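Local coordinates for protein agarase (Pseudoalteromonas fuliginea, PDB 6XJ9) that probably hydrolyses the beta-1,4-glycosidic linkages of agarose, a polysaccharide of red algal cell walls, at residues F93-P98 and K199-K204; V103-D108 and I188-Q193; Y594-F599 and A634-V639. All coordinates share one frame; numbering follows the deposited sequence.

Contact 1 of 3, residues F93-P98 and K199-K204; sequences FELANP and KELAIK
L95 and I203 face each other as an antiparallel non-hydrogen-bonded pair, their side chains lying alongside and pointing the same way. L95 does the touching with one branch: CG sits anti to the carbonyl carbon (chi1 -58°), and CD2 reaches across to 3.5 Å from I203 CG1. L201 joins them on this face. Its CG swings opposite the backbone N (chi1 -173°), which brings CD2 to 4.2 Å from L95 CD2 although its CB points away from the neighbouring strand. The reverse face starts with two small residues, a hydrogen-bonded pair with A96 CB 4.0 Å from A202 CB. A96 N bonds to A202 O (2.9 Å) and A202 N to A96 O (2.8 Å). At one end of this face K204 N donates to E94 O (2.8 Å), the two CB atoms packed beside the bond, while the polar ends go elsewhere: E94 OE1 to the hydroxyl of S205, K204 into a cation-pi contact with Y128. At the other end P98 CG lies 3.4 Å from E200 OE2. The carboxamide of N97 is pinned by G99, H101 and V123, and a water at its OD1 also accepts from E200 N (2.7 Å). L95 packs on I105 of strand 103-111, F93 and L201 on I190 of strand 185-193, consistent with the beta-sandwich common among carbohydrate-binding modules.

Contact 2 of 3, residues V103-D108 and I188-Q193; sequences VQIYLD and IAISVQ
Y106 and S191 are joined by a reciprocal pair of backbone bonds, Y106 N to S191 O and S191 N to Y106 O, both 2.9 Å. Two residues on, D108 and A189 repeat the pattern, and between these hydrogen-bonded pairs L107 CA makes a CH...O contact to A189 O. The apolar contacts lie on the face of L107 and I190. L107 CD1 touches I190 CD1 (3.6 Å) and also I188 CG2, while I105 meets I190 through their CG2 methyls. V103 CG2 presses V192 CG2 at 3.5 Å, tighter than usual for two carbons, the two valines crossing at about a right angle. Polar and aromatic contacts fill the reverse face. The amide of Q193 lies flat over the ring of Y106, the planes only 10° apart, with OE1 3.9 Å above the ring plane, over its centre. Its rotation is probably set by NE2, which donates to S191 OG (2.9 Å) and to a water held by D108 OD1. S191 OG lies between its backbone N and carbonyl carbon (chi1 64°), which sets it 3.4 Å from Y106 CB. Another water sits among D108 OD1, S191 OG and Y106 O. D108 OD2 is taken by T118 and N116. The chemistry thus splits the strand pair: an aliphatic side, I105 on L95 and L107 and I188 on F93, and a hydrated side with a hydrogen-bonded, stacked amide.

Contact 3 of 3, residues Y594-F599 and A634-V639; sequences YADKYF and AKYVDV
The ring of Y636 lies with one face against the backbone of F599, whose C stands 4.0 Å above the plane, offset toward the rim; at the ring edge, in plane, is D596 OD1. The F599 ring has the edge of neighbouring Y598 over one face, CD2 near its centre, while V637 CG1 approaches it obliquely, 4.1 Å from F599 CD1. Y636 OH donates to D596 OD1 at 2.8 Å, on the syn side but 34° out of the carboxylate plane, and the carboxylate is turned 57° against the ring. D596 gets there because its CG is anti to the backbone N (chi1 173°), which brings the carboxylate over to the phenol of Y636. K635, in one of its two conformers, may add a long and doubtful salt bridge to the same oxygen, with NZ 4.0 Å from D596 OD1. Nearer the CB end of the ring, Y636 CD2 packs on F599 CB at 3.7 Å. A phenylalanine at Y636 would probably leave D596 OD1 without its hydroxyl partner and the 634-639 loop less firmly tied to the helix. F599 also reaches V629 and S633 of helix 627-634, and V637 touches Y615. This is packing at a helix-to-strand turn: helix 584-609 packs against the loop that joins helix 627-634 to strand 640-643, one of the parallel strands of the probable (beta/alpha)8 barrel that GH50 enzymes use for catalysis.

From the N terminus, the chain runs along strand 89-97, crosses to strand 103-111 in what appears to be the facing layer, and only much later returns through strand 185-193, crossing back to strand 199-210. Contact 2 therefore closes the inner loop, about 80 residues long, and contact 1 closes the outer one around it. The two appear to lie on facing layers of a probable sandwich, centres 12 Å apart, and meet in its interior: L95 CD1 packs on I105 CD1, F93 on L107, and K199 on both V103 and V192. Contact 3 follows in series, closing a short loop of some 35 residues in the probable catalytic barrel; its nearest atoms are about 24 Å from contact 2 and about 27 Å from contact 1.

Contact 1 of 3, residues F93-P98 and K199-K204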
loop_
_atom_site.group_PDB
_atom_site.type_symbol
_atom_site.label_atom_id
_atom_site.label_comp_id
_atom_site.label_asym_id
_atom_site.label_seq_id
_atom_site.Cartn_x
_atom_site.Cartn_y
_atom_site.Cartn_z
ATOM N N PHE A 93 -20.183 -7.261 -17.567
ATOM C CA PHE A 93 -19.229 -6.520 -18.376
ATOM C C PHE A 93 -17.830 -7.086 -18.156
ATOM O O PHE A 93 -17.391 -7.247 -17.019
ATOM C CB PHE A 93 -19.237 -5.036 -17.991
ATOM C CG PHE A 93 -20.557 -4.320 -18.136
ATOM C CD1 PHE A 93 -21.582 -4.516 -17.222
ATOM C CD2 PHE A 93 -20.775 -3.430 -19.179
ATOM C CE1 PHE A 93 -22.792 -3.847 -17.347
ATOM C CE2 PHE A 93 -21.988 -2.763 -19.305
ATOM C CZ PHE A 93 -22.995 -2.970 -18.389
ATOM N N GLU A 94 -17.125 -7.372 -19.253
ATOM C CA GLU A 94 -15.733 -7.774 -19.162
ATOM C C GLU A 94 -14.853 -6.559 -19.446
ATOM O O GLU A 94 -14.862 -6.038 -20.565
ATOM C CB GLU A 94 -15.439 -8.924 -20.121
ATOM C CG GLU A 94 -15.635 -10.284 -19.492
ATOM C CD GLU A 94 -15.083 -11.408 -20.348
ATOM O OE1 GLU A 94 -15.680 -11.679 -21.413
ATOM O OE2 GLU A 94 -14.043 -11.983 -19.966
ATOM N N LEU A 95 -14.118 -6.116 -18.413
ATOM C CA LEU A 95 -13.513 -4.792 -18.384
ATOM C C LEU A 95 -12.060 -4.874 -17.940
ATOM O O LEU A 95 -11.740 -5.547 -16.967
ATOM C CB LEU A 95 -14.294 -3.878 -17.426
ATOM C CG LEU A 95 -15.782 -3.681 -17.728
ATOM C CD1 LEU A 95 -16.478 -2.933 -16.599
ATOM C CD2 LEU A 95 -15.995 -2.966 -19.058
ATOM N N ALA A 96 -11.202 -4.141 -18.651
ATOM C CA ALA A 96 -9.837 -3.889 -18.224
ATOM C C ALA A 96 -9.633 -2.384 -18.077
ATOM O O ALA A 96 -10.491 -1.601 -18.468
ATOM C CB ALA A 96 -8.867 -4.481 -19.217
ATOM N N ASN A 97 -8.484 -1.990 -17.521
ATOM C CA ASN A 97 -8.185 -0.578 -17.358
ATOM C C ASN A 97 -6.720 -0.349 -17.726
ATOM O O ASN A 97 -5.828 -0.606 -16.925
ATOM C CB ASN A 97 -8.581 -0.100 -15.957
ATOM C CG ASN A 97 -8.048 1.269 -15.595
ATOM O OD1 ASN A 97 -7.509 1.976 -16.440
ATOM N ND2 ASN A 97 -8.191 1.644 -14.338
ATOM N N PRO A 98 -6.431 0.123 -18.960
ATOM C CA PRO A 98 -5.056 0.403 -19.371
ATOM C C PRO A 98 -4.522 1.766 -18.929
ATOM O O PRO A 98 -3.429 2.146 -19.333
ATOM C CB PRO A 98 -5.139 0.319 -20.906
ATOM C CG PRO A 98 -6.565 0.736 -21.240
ATOM C CD PRO A 98 -7.407 0.338 -20.044
ATOM N N LYS A 199 -9.569 9.149 -16.938
ATOM C CA LYS A 199 -9.675 7.723 -16.672
ATOM C C LYS A 199 -9.852 6.997 -18.002
ATOM O O LYS A 199 -10.227 7.619 -18.994
ATOM C CB LYS A 199 -10.847 7.432 -15.730
ATOM C CG LYS A 199 -10.914 8.320 -14.490
ATOM C CD LYS A 199 -9.649 8.282 -13.667
ATOM C CE LYS A 199 -9.747 7.385 -12.459
ATOM N NZ LYS A 199 -10.524 7.981 -11.347
ATOM N N GLU A 200 -9.549 5.692 -18.005
ATOM C CA GLU A 200 -9.653 4.871 -19.200
ATOM C C GLU A 200 -10.351 3.557 -18.867
ATOM O O GLU A 200 -10.342 3.097 -17.723
ATOM C CB GLU A 200 -8.269 4.507 -19.723
ATOM C CG GLU A 200 -7.558 5.639 -20.443
ATOM C CD GLU A 200 -6.287 5.159 -21.126
ATOM O OE1 GLU A 200 -5.256 5.843 -21.005
ATOM O OE2 GLU A 200 -6.331 4.097 -21.772
ATOM N N LEU A 201 -10.915 2.928 -19.899
ATOM C CA LEU A 201 -11.608 1.669 -19.703
ATOM C C LEU A 201 -11.584 0.890 -21.012
ATOM O O LEU A 201 -11.745 1.468 -22.090
ATOM C CB LEU A 201 -13.038 1.971 -19.248
ATOM C CG LEU A 201 -13.882 0.773 -18.821
ATOM C CD1 LEU A 201 -13.444 0.242 -17.461
ATOM C CD2 LEU A 201 -15.347 1.157 -18.795
ATOM N N ALA A 202 -11.357 -0.422 -20.888
ATOM C CA ALA A 202 -11.418 -1.329 -22.024
ATOM C C ALA A 202 -12.597 -2.282 -21.841
ATOM O O ALA A 202 -12.707 -2.952 -20.822
ATOM C CB ALA A 202 -10.103 -2.070 -22.159
ATOM N N ILE A 203 -13.479 -2.325 -22.844
ATOM C CA ILE A 203 -14.678 -3.142 -22.789
ATOM C C ILE A 203 -14.565 -4.267 -23.819
ATOM O O ILE A 203 -14.585 -4.016 -25.023
ATOM C CB ILE A 203 -15.914 -2.254 -23.015
ATOM C CG1 ILE A 203 -15.935 -1.075 -22.035
ATOM C CG2 ILE A 203 -17.195 -3.078 -22.966
ATOM C CD1 ILE A 203 -16.906 0.025 -22.403
ATOM N N LYS A 204 -14.448 -5.505 -23.319
ATOM C CA LYS A 204 -14.261 -6.692 -24.143
ATOM C C LYS A 204 -15.611 -7.287 -24.539
ATOM O O LYS A 204 -15.770 -7.718 -25.679
ATOM C CB LYS A 204 -13.406 -7.736 -23.418
ATOM C CG LYS A 204 -13.194 -9.047 -24.169
ATOM C CD LYS A 204 -12.183 -9.969 -23.524
ATOM C CE LYS A 204 -10.757 -9.510 -23.741
ATOM N NZ LYS A 204 -9.785 -10.532 -23.288
HETATM O O HOH W 1 -8.183 4.748 -15.867
#

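Contact 2 of 3, residues V103-D108 and I188-Q193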
loop_
_atom_site.group_PDB
_atom_site.type_symbol
_atom_site.label_atom_id
_atom_site.label_comp_id
_atom_site.label_asym_id
_atom_site.label_seq_id
_atom_site.Cartn_x
_atom_site.Cartn_y
_atom_site.Cartn_z
ATOM N N VAL A 103 -10.533 3.326 -11.803
ATOM C CA VAL A 103 -11.700 4.079 -12.231
ATOM C C VAL A 103 -12.931 3.514 -11.535
ATOM O O VAL A 103 -13.227 2.326 -11.661
ATOM C CB VAL A 103 -11.881 4.137 -13.765
ATOM C CG1 VAL A 103 -12.075 2.758 -14.389
ATOM C CG2 VAL A 103 -13.038 5.054 -14.152
ATOM N N GLN A 104 -13.624 4.396 -10.804
ATOM C CA GLN A 104 -14.966 4.132 -10.328
ATOM C C GLN A 104 -15.930 4.479 -11.453
ATOM O O GLN A 104 -16.119 5.655 -11.767
ATOM C CB GLN A 104 -15.291 4.960 -9.077
ATOM C CG GLN A 104 -16.711 4.744 -8.577
ATOM C CD GLN A 104 -17.003 5.448 -7.276
ATOM O OE1 GLN A 104 -16.198 6.221 -6.766
ATOM N NE2 GLN A 104 -18.172 5.187 -6.724
ATOM N N ILE A 105 -16.534 3.441 -12.045
ATOM C CA ILE A 105 -17.558 3.646 -13.061
ATOM C C ILE A 105 -18.929 3.663 -12.390
ATOM O O ILE A 105 -19.152 3.012 -11.371
ATOM C CB ILE A 105 -17.480 2.590 -14.185
ATOM C CG1 ILE A 105 -17.549 1.163 -13.628
ATOM C CG2 ILE A 105 -16.241 2.796 -15.038
ATOM C CD1 ILE A 105 -17.599 0.081 -14.681
ATOM N N TYR A 106 -19.827 4.460 -12.964
ATOM C CA TYR A 106 -21.224 4.445 -12.590
ATOM C C TYR A 106 -21.972 3.758 -13.725
ATOM O O TYR A 106 -21.740 4.071 -14.895
ATOM C CB TYR A 106 -21.709 5.877 -12.348
ATOM C CG TYR A 106 -21.135 6.500 -11.098
ATOM C CD1 TYR A 106 -19.861 7.051 -11.097
ATOM C CD2 TYR A 106 -21.865 6.534 -9.918
ATOM C CE1 TYR A 106 -19.321 7.614 -9.947
ATOM C CE2 TYR A 106 -21.347 7.106 -8.764
ATOM C CZ TYR A 106 -20.061 7.635 -8.778
ATOM O OH TYR A 106 -19.533 8.197 -7.642
ATOM N N LEU A 107 -22.830 2.798 -13.353
ATOM C CA LEU A 107 -23.632 2.066 -14.312
ATOM C C LEU A 107 -25.088 2.474 -14.118
ATOM O O LEU A 107 -25.698 2.140 -13.101
ATOM C CB LEU A 107 -23.410 0.562 -14.111
ATOM C CG LEU A 107 -24.425 -0.368 -14.779
ATOM C CD1 LEU A 107 -24.400 -0.209 -16.289
ATOM C CD2 LEU A 107 -24.149 -1.819 -14.399
ATOM N N ASP A 108 -25.607 3.242 -15.083
ATOM C CA ASP A 108 -26.998 3.660 -15.067
ATOM C C ASP A 108 -27.757 2.923 -16.167
ATOM O O ASP A 108 -27.331 2.903 -17.319
ATOM C CB ASP A 108 -27.154 5.174 -15.186
ATOM C CG ASP A 108 -26.689 5.900 -13.944
ATOM O OD1 ASP A 108 -25.460 6.068 -13.789
ATOM O OD2 ASP A 108 -27.557 6.278 -13.143
ATOM N N ILE A 188 -28.040 1.679 -21.525
ATOM C CA ILE A 188 -27.050 1.340 -20.510
ATOM C C ILE A 188 -25.954 2.399 -20.598
ATOM O O ILE A 188 -25.362 2.565 -21.663
ATOM C CB ILE A 188 -26.460 -0.064 -20.762
ATOM C CG1 ILE A 188 -27.473 -1.179 -20.494
ATOM C CG2 ILE A 188 -25.171 -0.276 -19.970
ATOM C CD1 ILE A 188 -27.038 -2.539 -21.015
ATOM N N ALA A 189 -25.704 3.116 -19.492
ATOM C CA ALA A 189 -24.677 4.153 -19.472
ATOM C C ALA A 189 -23.545 3.773 -18.514
ATOM O O ALA A 189 -23.789 3.407 -17.371
ATOM C CB ALA A 189 -25.299 5.478 -19.083
ATOM N N ILE A 190 -22.299 3.898 -18.984
ATOM C CA ILE A 190 -21.126 3.787 -18.132
ATOM C C ILE A 190 -20.495 5.173 -18.058
ATOM O O ILE A 190 -20.056 5.680 -19.086
ATOM C CB ILE A 190 -20.125 2.745 -18.687
ATOM C CG1 ILE A 190 -20.725 1.337 -18.802
ATOM C CG2 ILE A 190 -18.814 2.749 -17.897
ATOM C CD1 ILE A 190 -21.115 0.701 -17.480
ATOM N N SER A 191 -20.446 5.768 -16.847
ATOM C CA SER A 191 -19.932 7.123 -16.690
ATOM C C SER A 191 -18.799 7.212 -15.663
ATOM O O SER A 191 -18.654 6.349 -14.793
ATOM C CB SER A 191 -21.030 8.127 -16.388
ATOM O OG SER A 191 -21.655 7.857 -15.140
ATOM N N VAL A 192 -17.998 8.277 -15.806
ATOM C CA VAL A 192 -16.987 8.697 -14.845
ATOM C C VAL A 192 -17.374 10.094 -14.356
ATOM O O VAL A 192 -17.771 10.935 -15.162
ATOM C CB VAL A 192 -15.592 8.642 -15.492
ATOM C CG1 VAL A 192 -14.518 9.314 -14.648
ATOM C CG2 VAL A 192 -15.195 7.205 -15.821
ATOM N N GLN A 193 -17.298 10.316 -13.030
ATOM C CA GLN A 193 -17.933 11.472 -12.412
ATOM C C GLN A 193 -16.987 12.133 -11.413
ATOM O O GLN A 193 -16.410 11.464 -10.556
ATOM C CB GLN A 193 -19.254 11.068 -11.750
ATOM C CG GLN A 193 -20.304 10.597 -12.753
ATOM C CD GLN A 193 -21.618 10.212 -12.119
ATOM O OE1 GLN A 193 -21.934 10.602 -10.994
ATOM N NE2 GLN A 193 -22.388 9.415 -12.841
HETATM O O HOH W 2 -15.954 8.442 -11.217
HETATM O O HOH W 3 -23.769 6.116 -15.764
HETATM O O HOH W 4 -25.034 8.289 -12.109
#

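Contact 3 of 3, residues Y594-F599 and A634-V639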
loop_
_atom_site.group_PDB
_atom_site.type_symbol
_atom_site.label_atom_id
_atom_site.label_comp_id
_atom_site.label_asym_id
_atom_site.label_seq_id
_atom_site.Cartn_x
_atom_site.Cartn_y
_atom_site.Cartn_z
ATOM N N TYR A 594 -35.230 33.596 2.655
ATOM C CA TYR A 594 -35.392 32.476 3.566
ATOM C C TYR A 594 -34.046 32.150 4.207
ATOM O O TYR A 594 -33.924 32.142 5.428
ATOM C CB TYR A 594 -36.057 31.273 2.877
ATOM C CG TYR A 594 -36.102 30.031 3.733
ATOM C CD1 TYR A 594 -37.167 29.801 4.588
ATOM C CD2 TYR A 594 -35.061 29.109 3.716
ATOM C CE1 TYR A 594 -37.205 28.691 5.414
ATOM C CE2 TYR A 594 -35.086 27.986 4.530
ATOM C CZ TYR A 594 -36.169 27.773 5.369
ATOM O OH TYR A 594 -36.205 26.680 6.181
ATOM N N ALA A 595 -33.035 31.889 3.376
ATOM C CA ALA A 595 -31.729 31.471 3.869
ATOM C C ALA A 595 -31.073 32.588 4.685
ATOM O O ALA A 595 -30.376 32.334 5.669
ATOM C CB ALA A 595 -30.854 31.054 2.711
ATOM N N ASP A 596 -31.318 33.840 4.282
ATOM C CA ASP A 596 -30.743 34.973 4.992
ATOM C C ASP A 596 -31.218 35.009 6.447
ATOM O O ASP A 596 -30.431 35.280 7.359
ATOM C CB ASP A 596 -31.039 36.285 4.267
ATOM C CG ASP A 596 -30.594 37.477 5.081
ATOM O OD1 ASP A 596 -29.421 37.857 4.970
ATOM O OD2 ASP A 596 -31.419 37.985 5.840
ATOM N N LYS A 597 -32.514 34.753 6.656
ATOM C CA LYS A 597 -33.094 34.750 7.989
ATOM C C LYS A 597 -32.581 33.534 8.759
ATOM O O LYS A 597 -32.255 33.640 9.943
ATOM C CB LYS A 597 -34.622 34.856 7.914
ATOM C CG LYS A 597 -35.371 34.836 9.247
ATOM C CD LYS A 597 -35.167 36.079 10.104
ATOM C CE LYS A 597 -36.077 36.130 11.322
ATOM N NZ LYS A 597 -35.656 37.193 12.271
ATOM N N TYR A 598 -32.470 32.386 8.079
ATOM C CA TYR A 598 -31.893 31.221 8.739
ATOM C C TYR A 598 -30.535 31.575 9.330
ATOM O O TYR A 598 -30.298 31.355 10.522
ATOM C CB TYR A 598 -31.730 29.996 7.830
ATOM C CG TYR A 598 -30.946 28.880 8.486
ATOM C CD1 TYR A 598 -31.540 28.070 9.442
ATOM C CD2 TYR A 598 -29.615 28.634 8.184
ATOM C CE1 TYR A 598 -30.848 27.049 10.072
ATOM C CE2 TYR A 598 -28.907 27.609 8.803
ATOM C CZ TYR A 598 -29.529 26.811 9.747
ATOM O OH TYR A 598 -28.862 25.800 10.391
ATOM N N PHE A 599 -29.634 32.075 8.473
ATOM C CA PHE A 599 -28.260 32.311 8.887
ATOM C C PHE A 599 -28.158 33.470 9.871
ATOM O O PHE A 599 -27.273 33.469 10.720
ATOM C CB PHE A 599 -27.329 32.429 7.676
ATOM C CG PHE A 599 -27.080 31.086 7.037
ATOM C CD1 PHE A 599 -26.226 30.171 7.641
ATOM C CD2 PHE A 599 -27.727 30.718 5.862
ATOM C CE1 PHE A 599 -26.016 28.918 7.081
ATOM C CE2 PHE A 599 -27.507 29.469 5.300
ATOM C CZ PHE A 599 -26.663 28.567 5.914
ATOM N N ALA A 634 -22.800 33.476 3.337
ATOM C CA ALA A 634 -21.515 34.157 3.251
ATOM C C ALA A 634 -21.518 35.473 4.028
ATOM O O ALA A 634 -20.469 35.938 4.446
ATOM C CB ALA A 634 -21.134 34.368 1.804
ATOM N N LYS A 635 -22.711 36.032 4.245
ATOM C CA LYS A 635 -22.894 37.294 4.942
ATOM C C LYS A 635 -22.833 37.100 6.456
ATOM O O LYS A 635 -22.876 38.079 7.192
ATOM C CB LYS A 635 -24.271 37.870 4.595
ATOM C CG LYS A 635 -24.490 38.225 3.129
ATOM C CD LYS A 635 -25.814 38.927 2.870
ATOM C CE LYS A 635 -27.007 37.996 2.932
ATOM N NZ LYS A 635 -27.412 37.528 1.584
ATOM N N TYR A 636 -22.784 35.847 6.930
ATOM C CA TYR A 636 -22.913 35.617 8.361
ATOM C C TYR A 636 -21.817 34.720 8.928
ATOM O O TYR A 636 -21.342 34.988 10.029
ATOM C CB TYR A 636 -24.306 35.085 8.720
ATOM C CG TYR A 636 -25.439 36.029 8.397
ATOM C CD1 TYR A 636 -25.744 37.098 9.229
ATOM C CD2 TYR A 636 -26.187 35.876 7.240
ATOM C CE1 TYR A 636 -26.775 37.977 8.930
ATOM C CE2 TYR A 636 -27.227 36.745 6.926
ATOM C CZ TYR A 636 -27.528 37.791 7.780
ATOM O OH TYR A 636 -28.557 38.643 7.478
ATOM N N VAL A 637 -21.435 33.668 8.197
ATOM C CA VAL A 637 -20.521 32.652 8.703
ATOM C C VAL A 637 -19.076 33.130 8.614
ATOM O O VAL A 637 -18.736 33.945 7.767
ATOM C CB VAL A 637 -20.704 31.312 7.966
ATOM C CG1 VAL A 637 -22.174 30.897 7.955
ATOM C CG2 VAL A 637 -20.162 31.367 6.540
ATOM N N ASP A 638 -18.224 32.565 9.476
ATOM C CA ASP A 638 -16.791 32.813 9.441
ATOM C C ASP A 638 -16.172 31.932 8.358
ATOM O O ASP A 638 -15.227 32.336 7.679
ATOM C CB ASP A 638 -16.165 32.541 10.812
ATOM C CG ASP A 638 -16.639 33.530 11.858
ATOM O OD1 ASP A 638 -16.191 34.691 11.801
ATOM O OD2 ASP A 638 -17.469 33.147 12.696
ATOM N N VAL A 639 -16.711 30.720 8.228
ATOM C CA VAL A 639 -16.228 29.747 7.253
ATOM C C VAL A 639 -17.459 29.074 6.662
ATOM O O VAL A 639 -18.360 28.702 7.413
ATOM C CB VAL A 639 -15.288 28.699 7.896
ATOM C CG1 VAL A 639 -14.714 27.722 6.869
ATOM C CG2 VAL A 639 -14.157 29.337 8.697
#